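Long-range contacts in probable oxidoreductase (Pseudomonas aeruginosa, PDB 4B7C), which probably catalyses NADP-dependent oxidation or reduction as a member of the medium-chain dehydrogenase/reductase family, on a substrate not yet identified: residues R16-P21 / R55-D60; G183-C187 / G198-Y202; F222-G228 / V245-S251; L231-T236 / R260-Y265; F240-L246 / R272-M278. All blocks are in the same frame, centred on the assembly; numbering follows the deposited sequence.

Interaction 1 (R16-P21 / R55-D60); sequences RPSGLP and RGWMND
Arg-55 and Arg-16 reach across this contact in opposite senses, each closing a side-on, two-nitrogen grip on a single backbone carbonyl of the other segment. From helix 53-58, the Arg-55 guanidinium takes Gly-19 O at its edge: NH2 donates over 2.6 Å to Gly-19 O, on a lone pair and fairly straight at 156°, while NE adds a longer bond to the same oxygen. Pro-17 lies over one face of that guanidinium, with Pro-17 CG 3.4 Å from Arg-55 CZ, the proline ring and the arginine running antiparallel alongside one another. The third corner is held from within its own segment, Arg-55 NH1 meeting Asn-59 OD1 at 2.6 Å, so edge bonds on both sides and a proline on one face fix the plane. Both segments belong to the GroES-like N-terminal domain, where the loop between strands 7-13 and 26-32 packs against the end of this short helix. Arg-16 returns the grip at Met-58 O, with NE at 2.8 Å and NH2 at 2.6 Å from that oxygen; NH2 approaches from above the carbonyl plane and also serves Val-68 O. Bends at chi2 (-137°) and chi3 (86°) curl the Arg-16 chain back over Asp-60, whose CB lies 3.6 Å from Arg-16 CD. A water donates to both Pro-17 O and Asn-59 OD1, at 2.9 Å from Pro-17 O.

Interaction 2 (G183-C187 / G198-Y202); sequences GAEKC and GAIDY
Gly-183, at the N-cap position of helix 184-193, meets Asp-201 through its backbone: Gly-183 N donates to Asp-201 OD1 over 2.8 Å at 162°, reaching the oxygen from above the carboxylate plane. The positive phi of 107° there is one that glycine accommodates readily. Ala-184 N comes within 3.2 Å of Asp-201 OD2, but the angle is too poor for a hydrogen bond; OD2 instead accepts from Asn-204 ND2. Lying at the helix N-terminus, the Asp-201 carboxylate is probably stabilised by the helix dipole. The first helical turn then brings Cys-187 round to the strand, where its CB packs 3.7 Å from Ala-199 CB. With SG beside its own backbone N (chi1 -71°), the thiol lies along strand 198-201, 3.6 Å from Asp-201 CA. Strand 176-181, helix 184-193 and strand 198-201 form a right-handed beta-alpha-beta crossover, typical of the Rossmann fold of the cofactor domain.

Interaction 3 (F222-G228 / V245-S251); sequences FFDNVGG and VLCGAIS
Phe-223 pairs with Val-245 and Asp-224 with Leu-246 in a parallel ladder: Asp-224 N donates to Val-245 O at 2.9 Å, and Val-245 N to Phe-222 O. From the last strand residue onward, the carbonyls of 224-226 are the acceptors. Asp-224 O receives Cys-247 N at 3.0 Å and, weakly, Gly-248 N. Asn-225 O accepts Ile-250 N on a lone pair. Val-226 O is gripped twice by one residue: Ser-251 OG stands 2.6 Å from Val-226 O, above the carbonyl plane, whereas Ser-251 N reaches it in that plane. The buried Asp-224 carboxylate is also well supplied. Its OD1 accepts Val-226 N at 3.0 Å, an Asx turn, and Gly-227 N at 2.9 Å, both from one face of the carboxylate, with Ser-156 OG as a further partner; its OD2 takes a water that also donates to Gly-248 O. On the other side of the sheet Cys-247 SG sits 4.2 Å from the Phe-223 ring centroid, 41° off the normal. Two amide donors on Asp-224 OD1, with the Ser-156 hydroxyl bonded there too, would probably favour the ionised carboxylate, and three consecutive carbonyls bound by segment 245-251 keep the two loops after the Rossmann strands in step.

Interaction 4 (L231-T236 / R260-Y265); sequences LDTVLT and RGPANY
Asp-232 points its side chain from helix 228-235 into the loop 260-265, where Pro-262 to Tyr-265 form a type I beta turn packed on this helix of the Rossmann domain. Its CB already meets the arginine, lying 3.1 Å from Arg-260 NH1 and in the plane of that guanidinium. One step on, CG divides the partners between two oxygens. Asp-232 OD1 uses its syn lone pair for Asn-264 N at 2.7 Å and an angle of 157°. Asp-232 OD2 takes Ala-263 N at 3.0 Å and forms a salt bridge with Arg-260 NH1 at 2.8 Å, both donors arriving from the same face of the carboxylate. The salt bridge is bent, 132° at the hydrogen, with OD2 tilted out of the guanidinium plane and NH1 coming from above the carboxylate plane. Two turn amides and a guanidinium thus fix the carboxylate's rotation and would probably stabilise its negative charge. Beneath this polar cluster Leu-235 CD1 packs 3.6 Å from Pro-262 CB, while Tyr-265 of the second subunit lies against Pro-262 and Leu-231. Asn-264, with CG beside its own backbone N (chi1 -63°), turns its amide back to the helix, and its ND2 donates to Asp-232 O at 2.8 Å from above the carbonyl plane.

Interaction 5 (F240-L246 / R272-M278); sequences FKARIVL and RARMEGM
Phe-240 carries Lys-241 CG over the centre of one ring face and meets Arg-272 at its edge, where Phe-240 CE1 lies 3.5 Å from Arg-272 NE. That same CE1 sits over one face of the guanidinium, so the edge of the ring addresses the flat of the arginine, with 63° between the planes. The guanidinium also forms a salt bridge with Asp-282 of the second subunit. Arg-274 NH1 packs obliquely 3.7 Å from Arg-243 CG; Arg-243 turns its own charge to Glu-151, while Arg-274 pairs with Glu-276 of the second subunit. On the face of the sheet away from Arg-243 and Arg-274, Met-275 touches both Ile-244 and Leu-246: its CE is 3.7 Å from Ile-244 CD1, and its CG 3.9 Å from Leu-246 CD1. Five backbone bonds join the strands, including Ile-244 N to Arg-274 O at 2.7 Å and 170°. Strands 242-246 and 274-277 run parallel, 19° apart, at the edge of the six-stranded Rossmann sheet, which continues through an antiparallel ladder into the second subunit.

Overall arrangement
Interaction 1 stands apart in the N-terminal domain, its arginines gripping loop and helix-end carbonyls; the other four belong to the Rossmann domain. Interactions 3 and 5 share strand 242-246 and join it to its neighbours on either side by backbone ladders, 3 being the most buried. Interactions 3, 4 and 5 all touch the second subunit, 5 doing so with salt bridges and a shared beta ladder. Interaction 4 lies beside both of its neighbours, and its Leu-235 packs on Ile-244 of interaction 5. Interaction 2 is at the opposite edge of the same sheet, its centre about 24 Å from that of interaction 5. Carboxylates meeting backbone amides recur in 2, 3 and 4, but a salt bridge joins the two segments only in 4.

Interaction 1 (R16-P21 / R55-D60)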
# COMPACT_ATOMS: atom_id res chain seq x y z
N ARG B 16 -27.23 -16.26 -3.18
CA ARG B 16 -25.84 -15.82 -3.32
C ARG B 16 -25.16 -16.73 -4.33
O ARG B 16 -25.16 -17.95 -4.16
CB ARG B 16 -25.10 -15.87 -1.97
CG ARG B 16 -25.95 -15.33 -0.83
CD ARG B 16 -25.23 -14.43 0.13
NE ARG B 16 -25.32 -13.13 -0.48
CZ ARG B 16 -25.92 -12.03 -0.02
NH1 ARG B 16 -26.54 -11.97 1.16
NH2 ARG B 16 -25.85 -10.96 -0.79
N PRO B 17 -24.58 -16.14 -5.39
CA PRO B 17 -23.94 -16.95 -6.41
C PRO B 17 -22.60 -17.55 -5.98
O PRO B 17 -21.87 -16.94 -5.19
CB PRO B 17 -23.69 -15.96 -7.55
CG PRO B 17 -23.52 -14.65 -6.87
CD PRO B 17 -24.39 -14.70 -5.64
N SER B 18 -22.33 -18.74 -6.50
CA SER B 18 -21.01 -19.33 -6.50
C SER B 18 -20.42 -19.06 -7.85
O SER B 18 -20.93 -19.58 -8.82
CB SER B 18 -21.16 -20.85 -6.38
OG SER B 18 -20.80 -21.29 -5.10
N GLY B 19 -19.32 -18.33 -7.90
CA GLY B 19 -18.70 -17.97 -9.15
C GLY B 19 -19.54 -16.99 -9.95
O GLY B 19 -19.96 -15.96 -9.41
N LEU B 20 -19.78 -17.31 -11.21
CA LEU B 20 -20.52 -16.42 -12.10
C LEU B 20 -22.00 -16.44 -11.71
O LEU B 20 -22.54 -17.50 -11.40
CB LEU B 20 -20.36 -16.85 -13.58
CG LEU B 20 -20.26 -15.78 -14.66
CD1 LEU B 20 -19.03 -14.90 -14.51
CD2 LEU B 20 -20.31 -16.42 -16.05
N PRO B 21 -22.67 -15.27 -11.70
CA PRO B 21 -24.10 -15.28 -11.42
C PRO B 21 -24.85 -15.95 -12.54
O PRO B 21 -24.50 -15.81 -13.72
CB PRO B 21 -24.49 -13.79 -11.29
CG PRO B 21 -23.33 -13.01 -11.79
CD PRO B 21 -22.14 -13.91 -11.89
N ARG B 55 -21.03 -7.47 -8.51
CA ARG B 55 -20.63 -8.82 -8.09
C ARG B 55 -20.28 -8.86 -6.59
O ARG B 55 -20.72 -9.74 -5.82
CB ARG B 55 -19.50 -9.32 -9.01
CG ARG B 55 -19.37 -10.84 -9.09
CD ARG B 55 -20.60 -11.67 -9.13
NE ARG B 55 -20.34 -13.02 -8.65
CZ ARG B 55 -20.36 -13.44 -7.38
NH1 ARG B 55 -20.64 -12.62 -6.38
NH2 ARG B 55 -20.08 -14.72 -7.13
N GLY B 56 -19.54 -7.84 -6.14
CA GLY B 56 -19.21 -7.71 -4.72
C GLY B 56 -20.44 -7.48 -3.87
O GLY B 56 -20.54 -7.98 -2.74
N TRP B 57 -21.38 -6.68 -4.38
CA TRP B 57 -22.60 -6.34 -3.62
C TRP B 57 -23.46 -7.54 -3.38
O TRP B 57 -24.28 -7.55 -2.45
CB TRP B 57 -23.43 -5.29 -4.35
CG TRP B 57 -22.70 -4.02 -4.67
CD1 TRP B 57 -21.55 -3.53 -4.06
CD2 TRP B 57 -23.07 -3.01 -5.66
NE1 TRP B 57 -21.18 -2.34 -4.62
CE2 TRP B 57 -22.05 -1.97 -5.59
CE3 TRP B 57 -24.09 -2.88 -6.59
CZ2 TRP B 57 -22.07 -0.86 -6.41
CZ3 TRP B 57 -24.11 -1.75 -7.42
CH2 TRP B 57 -23.12 -0.77 -7.34
N MET B 58 -23.31 -8.54 -4.25
CA MET B 58 -24.07 -9.79 -4.12
C MET B 58 -23.46 -10.77 -3.11
O MET B 58 -24.16 -11.64 -2.58
CB MET B 58 -24.17 -10.48 -5.48
CG MET B 58 -25.18 -9.82 -6.41
SD MET B 58 -25.31 -10.69 -8.01
CE MET B 58 -23.93 -9.98 -8.90
N ASN B 59 -22.16 -10.63 -2.87
CA ASN B 59 -21.44 -11.50 -1.93
C ASN B 59 -21.69 -11.15 -0.47
O ASN B 59 -21.80 -9.96 -0.11
CB ASN B 59 -19.93 -11.46 -2.23
CG ASN B 59 -19.54 -12.26 -3.44
OD1 ASN B 59 -20.25 -13.17 -3.87
ND2 ASN B 59 -18.39 -11.95 -4.00
N ASP B 60 -21.72 -12.18 0.37
CA ASP B 60 -21.91 -12.05 1.82
C ASP B 60 -20.53 -11.96 2.46
O ASP B 60 -19.83 -12.94 2.72
CB ASP B 60 -22.77 -13.18 2.41
CG ASP B 60 -23.53 -12.75 3.67
OD1 ASP B 60 -23.42 -11.57 4.09
OD2 ASP B 60 -24.24 -13.59 4.24
O HOH W 1 -22.13 -14.98 -3.07

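Interaction 2 (G183-C187 / G198-Y202)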
# COMPACT_ATOMS: atom_id res chain seq x y z
N GLY B 183 -7.42 -7.86 -25.63
CA GLY B 183 -7.89 -7.91 -27.02
C GLY B 183 -7.38 -6.78 -27.90
O GLY B 183 -7.15 -5.66 -27.43
N ALA B 184 -7.22 -7.07 -29.19
CA ALA B 184 -6.62 -6.14 -30.15
C ALA B 184 -7.49 -4.91 -30.41
O ALA B 184 -6.96 -3.81 -30.59
CB ALA B 184 -6.33 -6.85 -31.46
N GLU B 185 -8.80 -5.10 -30.42
CA GLU B 185 -9.73 -4.01 -30.74
C GLU B 185 -9.75 -2.96 -29.62
O GLU B 185 -9.68 -1.76 -29.88
CB GLU B 185 -11.16 -4.52 -31.00
CG GLU B 185 -12.19 -3.48 -31.42
CD GLU B 185 -11.61 -2.25 -32.14
OE1 GLU B 185 -10.57 -2.29 -32.82
OE2 GLU B 185 -12.17 -1.19 -32.00
N LYS B 186 -9.84 -3.43 -28.38
CA LYS B 186 -9.79 -2.53 -27.22
C LYS B 186 -8.51 -1.70 -27.24
O LYS B 186 -8.55 -0.48 -27.06
CB LYS B 186 -9.88 -3.32 -25.92
CG LYS B 186 -11.29 -3.76 -25.57
CD LYS B 186 -11.34 -4.54 -24.27
CE LYS B 186 -12.77 -4.90 -23.88
NZ LYS B 186 -12.82 -5.60 -22.57
N CYS B 187 -7.38 -2.35 -27.48
CA CYS B 187 -6.08 -1.68 -27.47
C CYS B 187 -5.95 -0.65 -28.58
O CYS B 187 -5.43 0.45 -28.37
CB CYS B 187 -4.94 -2.69 -27.54
SG CYS B 187 -4.76 -3.63 -25.99
N GLY B 198 0.21 4.45 -25.47
CA GLY B 198 0.40 3.04 -25.76
C GLY B 198 -0.65 2.17 -25.12
O GLY B 198 -1.34 2.60 -24.19
N ALA B 199 -0.76 0.94 -25.60
CA ALA B 199 -1.70 -0.02 -25.06
C ALA B 199 -1.10 -1.40 -25.15
O ALA B 199 -0.60 -1.79 -26.20
CB ALA B 199 -3.01 0.02 -25.82
N ILE B 200 -1.17 -2.15 -24.05
CA ILE B 200 -0.62 -3.49 -24.01
C ILE B 200 -1.75 -4.50 -23.97
O ILE B 200 -2.58 -4.47 -23.06
CB ILE B 200 0.31 -3.71 -22.79
CG1 ILE B 200 1.50 -2.74 -22.84
CG2 ILE B 200 0.80 -5.15 -22.75
CD1 ILE B 200 2.18 -2.54 -21.50
N ASP B 201 -1.76 -5.40 -24.95
CA ASP B 201 -2.75 -6.46 -25.02
C ASP B 201 -2.26 -7.67 -24.25
O ASP B 201 -1.57 -8.53 -24.80
CB ASP B 201 -3.04 -6.84 -26.48
CG ASP B 201 -4.16 -7.87 -26.63
OD1 ASP B 201 -4.68 -8.38 -25.61
OD2 ASP B 201 -4.54 -8.16 -27.78
N TYR B 202 -2.64 -7.76 -22.98
CA TYR B 202 -2.11 -8.80 -22.09
C TYR B 202 -2.55 -10.21 -22.48
O TYR B 202 -1.91 -11.19 -22.10
CB TYR B 202 -2.45 -8.51 -20.62
CG TYR B 202 -3.91 -8.73 -20.24
CD1 TYR B 202 -4.84 -7.71 -20.40
CD2 TYR B 202 -4.34 -9.94 -19.70
CE1 TYR B 202 -6.17 -7.90 -20.05
CE2 TYR B 202 -5.66 -10.13 -19.35
CZ TYR B 202 -6.57 -9.11 -19.53
OH TYR B 202 -7.89 -9.29 -19.18

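Interaction 3 (F222-G228 / V245-S251)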
# COMPACT_ATOMS: atom_id res chain seq x y z
N PHE B 222 0.15 3.90 -11.06
CA PHE B 222 -0.65 2.78 -11.52
C PHE B 222 -2.08 2.92 -11.01
O PHE B 222 -2.35 2.91 -9.80
CB PHE B 222 -0.05 1.44 -11.10
CG PHE B 222 -0.85 0.24 -11.55
CD1 PHE B 222 -1.35 0.16 -12.85
CD2 PHE B 222 -1.10 -0.81 -10.69
CE1 PHE B 222 -2.08 -0.93 -13.26
CE2 PHE B 222 -1.83 -1.91 -11.10
CZ PHE B 222 -2.33 -1.97 -12.38
N PHE B 223 -2.99 3.06 -11.96
CA PHE B 223 -4.42 3.12 -11.70
C PHE B 223 -4.96 1.73 -11.88
O PHE B 223 -5.09 1.24 -13.01
CB PHE B 223 -5.10 4.12 -12.68
CG PHE B 223 -6.50 4.53 -12.28
CD1 PHE B 223 -7.54 3.63 -12.26
CD2 PHE B 223 -6.78 5.85 -11.97
CE1 PHE B 223 -8.82 4.02 -11.90
CE2 PHE B 223 -8.06 6.25 -11.62
CZ PHE B 223 -9.07 5.34 -11.57
N ASP B 224 -5.32 1.08 -10.77
CA ASP B 224 -5.72 -0.33 -10.79
C ASP B 224 -7.21 -0.57 -10.62
O ASP B 224 -7.81 -0.25 -9.59
CB ASP B 224 -4.96 -1.14 -9.73
CG ASP B 224 -5.11 -2.65 -9.92
OD1 ASP B 224 -5.48 -3.10 -11.04
OD2 ASP B 224 -4.83 -3.41 -8.98
N ASN B 225 -7.81 -1.14 -11.67
CA ASN B 225 -9.22 -1.54 -11.67
C ASN B 225 -9.42 -3.04 -11.63
O ASN B 225 -10.53 -3.51 -11.49
CB ASN B 225 -9.93 -1.00 -12.92
CG ASN B 225 -9.97 0.51 -12.94
OD1 ASN B 225 -10.57 1.13 -12.05
ND2 ASN B 225 -9.31 1.12 -13.93
N VAL B 226 -8.33 -3.80 -11.79
CA VAL B 226 -8.46 -5.25 -12.04
C VAL B 226 -7.75 -6.14 -11.03
O VAL B 226 -8.25 -7.20 -10.68
CB VAL B 226 -7.98 -5.61 -13.48
CG1 VAL B 226 -8.68 -4.72 -14.50
CG2 VAL B 226 -6.48 -5.47 -13.61
N GLY B 227 -6.60 -5.69 -10.55
CA GLY B 227 -5.86 -6.44 -9.54
C GLY B 227 -5.20 -7.69 -10.13
O GLY B 227 -4.75 -7.69 -11.28
N GLY B 228 -5.12 -8.72 -9.30
CA GLY B 228 -4.59 -10.01 -9.73
C GLY B 228 -3.18 -9.96 -10.28
O GLY B 228 -2.34 -9.18 -9.81
N VAL B 245 -3.05 3.47 -7.08
CA VAL B 245 -4.40 3.70 -6.59
C VAL B 245 -5.27 2.50 -6.90
O VAL B 245 -5.38 2.06 -8.05
CB VAL B 245 -5.01 5.02 -7.13
CG1 VAL B 245 -4.95 5.08 -8.64
CG2 VAL B 245 -6.44 5.17 -6.64
N LEU B 246 -5.88 1.96 -5.85
CA LEU B 246 -6.76 0.81 -5.96
C LEU B 246 -8.22 1.28 -5.99
O LEU B 246 -8.72 1.86 -5.02
CB LEU B 246 -6.58 -0.15 -4.78
CG LEU B 246 -5.17 -0.65 -4.52
CD1 LEU B 246 -5.21 -1.58 -3.30
CD2 LEU B 246 -4.59 -1.36 -5.74
N CYS B 247 -8.89 1.00 -7.10
CA CYS B 247 -10.31 1.34 -7.29
C CYS B 247 -11.20 0.13 -7.38
O CYS B 247 -12.41 0.23 -7.16
CB CYS B 247 -10.48 2.15 -8.56
SG CYS B 247 -9.80 3.79 -8.42
N GLY B 248 -10.61 -1.02 -7.69
CA GLY B 248 -11.35 -2.27 -7.75
C GLY B 248 -10.46 -3.44 -8.10
O GLY B 248 -9.25 -3.26 -8.29
N ALA B 249 -11.06 -4.63 -8.18
CA ALA B 249 -10.37 -5.87 -8.58
C ALA B 249 -11.28 -6.84 -9.36
O ALA B 249 -11.74 -7.88 -8.85
CB ALA B 249 -9.77 -6.55 -7.36
N ILE B 250 -11.50 -6.53 -10.63
CA ILE B 250 -12.49 -7.25 -11.45
C ILE B 250 -12.09 -8.71 -11.69
O ILE B 250 -12.95 -9.60 -11.74
CB ILE B 250 -12.64 -6.59 -12.85
CG1 ILE B 250 -13.29 -5.21 -12.77
CG2 ILE B 250 -13.51 -7.45 -13.77
CD1 ILE B 250 -13.04 -4.32 -13.97
N SER B 251 -10.79 -8.94 -11.83
CA SER B 251 -10.25 -10.28 -12.10
C SER B 251 -10.45 -11.23 -10.92
O SER B 251 -10.19 -12.43 -11.04
CB SER B 251 -8.76 -10.17 -12.46
OG SER B 251 -8.01 -9.75 -11.34
O HOH W 2 -6.69 -4.39 -7.16

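Interaction 4 (L231-T236 / R260-Y265)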
# COMPACT_ATOMS: atom_id res chain seq x y z
N LEU B 231 -1.69 -6.57 -11.62
CA LEU B 231 -1.16 -5.72 -10.54
C LEU B 231 0.22 -6.20 -10.11
O LEU B 231 1.16 -5.42 -9.98
CB LEU B 231 -2.11 -5.73 -9.34
CG LEU B 231 -1.57 -5.19 -8.01
CD1 LEU B 231 -1.15 -3.75 -8.13
CD2 LEU B 231 -2.63 -5.38 -6.93
N ASP B 232 0.33 -7.51 -9.91
CA ASP B 232 1.59 -8.10 -9.43
C ASP B 232 2.74 -7.86 -10.40
O ASP B 232 3.86 -7.58 -9.98
CB ASP B 232 1.41 -9.60 -9.18
CG ASP B 232 2.17 -10.09 -7.95
OD1 ASP B 232 2.82 -9.26 -7.27
OD2 ASP B 232 2.12 -11.31 -7.68
N THR B 233 2.44 -7.94 -11.70
CA THR B 233 3.45 -7.69 -12.73
C THR B 233 3.81 -6.22 -12.82
O THR B 233 4.97 -5.86 -12.99
CB THR B 233 2.97 -8.19 -14.12
OG1 THR B 233 2.66 -9.58 -14.04
CG2 THR B 233 4.05 -7.97 -15.18
N VAL B 234 2.81 -5.36 -12.71
CA VAL B 234 3.05 -3.92 -12.74
C VAL B 234 3.97 -3.48 -11.59
O VAL B 234 4.82 -2.61 -11.76
CB VAL B 234 1.72 -3.14 -12.71
CG1 VAL B 234 1.98 -1.66 -12.53
CG2 VAL B 234 0.94 -3.42 -13.99
N LEU B 235 3.78 -4.10 -10.43
CA LEU B 235 4.61 -3.81 -9.24
C LEU B 235 6.11 -4.00 -9.48
O LEU B 235 6.92 -3.29 -8.90
CB LEU B 235 4.18 -4.70 -8.06
CG LEU B 235 2.97 -4.17 -7.27
CD1 LEU B 235 2.32 -5.24 -6.43
CD2 LEU B 235 3.41 -3.00 -6.40
N THR B 236 6.47 -4.92 -10.37
CA THR B 236 7.90 -5.13 -10.70
C THR B 236 8.51 -3.96 -11.47
O THR B 236 9.73 -3.86 -11.58
CB THR B 236 8.12 -6.42 -11.51
OG1 THR B 236 7.56 -6.29 -12.82
CG2 THR B 236 7.48 -7.60 -10.80
N ARG B 260 -6.45 -13.15 -4.74
CA ARG B 260 -5.09 -13.50 -5.09
C ARG B 260 -4.28 -12.26 -4.77
O ARG B 260 -4.63 -11.18 -5.23
CB ARG B 260 -5.03 -13.92 -6.57
CG ARG B 260 -3.67 -14.50 -7.02
CD ARG B 260 -2.89 -13.38 -7.67
NE ARG B 260 -1.72 -13.87 -8.37
CZ ARG B 260 -0.62 -13.16 -8.65
NH1 ARG B 260 -0.50 -11.89 -8.29
NH2 ARG B 260 0.38 -13.75 -9.29
N GLY B 261 -3.24 -12.40 -3.95
CA GLY B 261 -2.55 -11.25 -3.36
C GLY B 261 -1.25 -11.01 -4.09
O GLY B 261 -0.63 -11.95 -4.57
N PRO B 262 -0.82 -9.74 -4.16
CA PRO B 262 0.42 -9.43 -4.88
C PRO B 262 1.70 -9.88 -4.17
O PRO B 262 2.12 -9.28 -3.17
CB PRO B 262 0.37 -7.90 -4.99
CG PRO B 262 -0.46 -7.45 -3.86
CD PRO B 262 -1.44 -8.55 -3.56
N ALA B 263 2.33 -10.92 -4.71
CA ALA B 263 3.60 -11.45 -4.19
C ALA B 263 4.74 -10.43 -4.28
O ALA B 263 5.71 -10.52 -3.53
CB ALA B 263 3.98 -12.73 -4.93
N ASN B 264 4.61 -9.48 -5.20
CA ASN B 264 5.64 -8.45 -5.41
C ASN B 264 5.41 -7.15 -4.63
O ASN B 264 6.00 -6.11 -4.94
CB ASN B 264 5.77 -8.11 -6.91
CG ASN B 264 6.23 -9.30 -7.73
OD1 ASN B 264 7.15 -10.01 -7.35
ND2 ASN B 264 5.59 -9.52 -8.88
N TYR B 265 4.59 -7.22 -3.58
CA TYR B 265 4.21 -6.03 -2.80
C TYR B 265 5.41 -5.32 -2.16
O TYR B 265 5.37 -4.11 -1.95
CB TYR B 265 3.17 -6.38 -1.73
CG TYR B 265 3.76 -6.88 -0.44
CD1 TYR B 265 4.15 -8.21 -0.30
CD2 TYR B 265 3.94 -6.03 0.64
CE1 TYR B 265 4.70 -8.68 0.88
CE2 TYR B 265 4.50 -6.47 1.82
CZ TYR B 265 4.87 -7.80 1.94
OH TYR B 265 5.43 -8.22 3.11

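Interaction 5 (F240-L246 / R272-M278)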
# COMPACT_ATOMS: atom_id res chain seq x y z
N PHE B 240 10.60 4.82 -8.35
CA PHE B 240 10.80 5.47 -7.07
C PHE B 240 9.65 6.45 -6.79
O PHE B 240 9.31 7.27 -7.64
CB PHE B 240 12.16 6.20 -7.08
CG PHE B 240 12.44 7.01 -5.85
CD1 PHE B 240 12.55 6.39 -4.60
CD2 PHE B 240 12.64 8.38 -5.93
CE1 PHE B 240 12.83 7.14 -3.46
CE2 PHE B 240 12.91 9.13 -4.80
CZ PHE B 240 13.01 8.51 -3.56
N LYS B 241 9.06 6.33 -5.60
CA LYS B 241 7.95 7.20 -5.15
C LYS B 241 6.67 7.05 -6.00
O LYS B 241 5.87 7.98 -6.10
CB LYS B 241 8.38 8.68 -5.05
CG LYS B 241 9.30 8.94 -3.86
CD LYS B 241 9.73 10.33 -3.50
CE LYS B 241 9.98 10.53 -2.00
NZ LYS B 241 8.78 10.50 -1.11
N ALA B 242 6.49 5.87 -6.57
CA ALA B 242 5.29 5.58 -7.34
C ALA B 242 4.06 5.62 -6.46
O ALA B 242 4.13 5.38 -5.25
CB ALA B 242 5.40 4.21 -7.97
N ARG B 243 2.92 5.90 -7.08
CA ARG B 243 1.62 5.83 -6.42
C ARG B 243 0.76 4.83 -7.13
O ARG B 243 0.56 4.91 -8.35
CB ARG B 243 0.93 7.19 -6.40
CG ARG B 243 1.55 8.18 -5.44
CD ARG B 243 2.76 8.88 -6.05
NE ARG B 243 2.45 9.80 -7.10
CZ ARG B 243 3.23 10.08 -8.14
NH1 ARG B 243 4.42 9.50 -8.38
NH2 ARG B 243 2.77 10.98 -8.97
N ILE B 244 0.25 3.88 -6.37
CA ILE B 244 -0.70 2.90 -6.85
C ILE B 244 -2.06 3.20 -6.23
O ILE B 244 -2.20 3.20 -5.00
CB ILE B 244 -0.30 1.47 -6.49
CG1 ILE B 244 1.05 1.12 -7.14
CG2 ILE B 244 -1.37 0.48 -6.93
CD1 ILE B 244 1.47 -0.32 -6.93
N VAL B 245 -3.05 3.47 -7.08
CA VAL B 245 -4.40 3.70 -6.59
C VAL B 245 -5.27 2.50 -6.90
O VAL B 245 -5.38 2.06 -8.05
CB VAL B 245 -5.01 5.02 -7.13
CG1 VAL B 245 -4.95 5.08 -8.64
CG2 VAL B 245 -6.44 5.17 -6.64
N LEU B 246 -5.88 1.96 -5.85
CA LEU B 246 -6.76 0.81 -5.96
C LEU B 246 -8.22 1.28 -5.99
O LEU B 246 -8.72 1.86 -5.02
CB LEU B 246 -6.58 -0.15 -4.78
CG LEU B 246 -5.17 -0.65 -4.52
CD1 LEU B 246 -5.21 -1.58 -3.30
CD2 LEU B 246 -4.59 -1.36 -5.74
N ARG B 272 10.04 2.68 -2.27
CA ARG B 272 9.47 3.64 -1.31
C ARG B 272 8.22 4.31 -1.90
O ARG B 272 8.09 5.53 -1.99
CB ARG B 272 10.51 4.66 -0.87
CG ARG B 272 11.64 4.00 -0.10
CD ARG B 272 12.77 3.53 -1.02
NE ARG B 272 13.78 4.57 -1.21
CZ ARG B 272 14.84 4.45 -2.00
NH1 ARG B 272 15.04 3.34 -2.71
NH2 ARG B 272 15.71 5.45 -2.09
N ALA B 273 7.33 3.43 -2.31
CA ALA B 273 6.13 3.77 -3.04
C ALA B 273 4.90 3.58 -2.16
O ALA B 273 4.98 2.96 -1.10
CB ALA B 273 6.00 2.85 -4.25
N ARG B 274 3.77 4.07 -2.66
CA ARG B 274 2.52 4.10 -1.91
C ARG B 274 1.42 3.36 -2.66
O ARG B 274 1.24 3.55 -3.87
CB ARG B 274 2.12 5.55 -1.66
CG ARG B 274 0.76 5.74 -1.00
CD ARG B 274 0.36 7.20 -0.97
NE ARG B 274 1.35 8.02 -0.30
CZ ARG B 274 1.92 9.13 -0.79
NH1 ARG B 274 1.60 9.60 -1.99
NH2 ARG B 274 2.82 9.78 -0.06
N MET B 275 0.69 2.53 -1.93
CA MET B 275 -0.48 1.86 -2.46
C MET B 275 -1.68 2.25 -1.59
O MET B 275 -1.69 2.02 -0.38
CB MET B 275 -0.32 0.34 -2.46
CG MET B 275 -1.52 -0.42 -3.02
SD MET B 275 -1.34 -2.21 -2.97
CE MET B 275 -0.35 -2.40 -4.42
N GLU B 276 -2.70 2.81 -2.24
CA GLU B 276 -3.83 3.39 -1.52
C GLU B 276 -5.17 3.13 -2.18
O GLU B 276 -5.33 3.25 -3.39
CB GLU B 276 -3.61 4.89 -1.36
CG GLU B 276 -4.65 5.56 -0.47
CD GLU B 276 -4.30 7.00 -0.14
OE1 GLU B 276 -3.15 7.42 -0.33
OE2 GLU B 276 -5.20 7.72 0.33
N GLY B 277 -6.14 2.76 -1.35
CA GLY B 277 -7.50 2.52 -1.80
C GLY B 277 -8.36 3.77 -1.73
O GLY B 277 -8.10 4.67 -0.93
N MET B 278 -9.36 3.83 -2.60
CA MET B 278 -10.33 4.94 -2.59
C MET B 278 -11.71 4.46 -2.99
O MET B 278 -11.86 3.44 -3.68
CB MET B 278 -9.89 6.10 -3.48
CG MET B 278 -10.02 5.86 -4.99
SD MET B 278 -11.71 5.99 -5.64
CE MET B 278 -11.98 7.75 -5.53
O HOH W 3 8.97 7.74 -0.36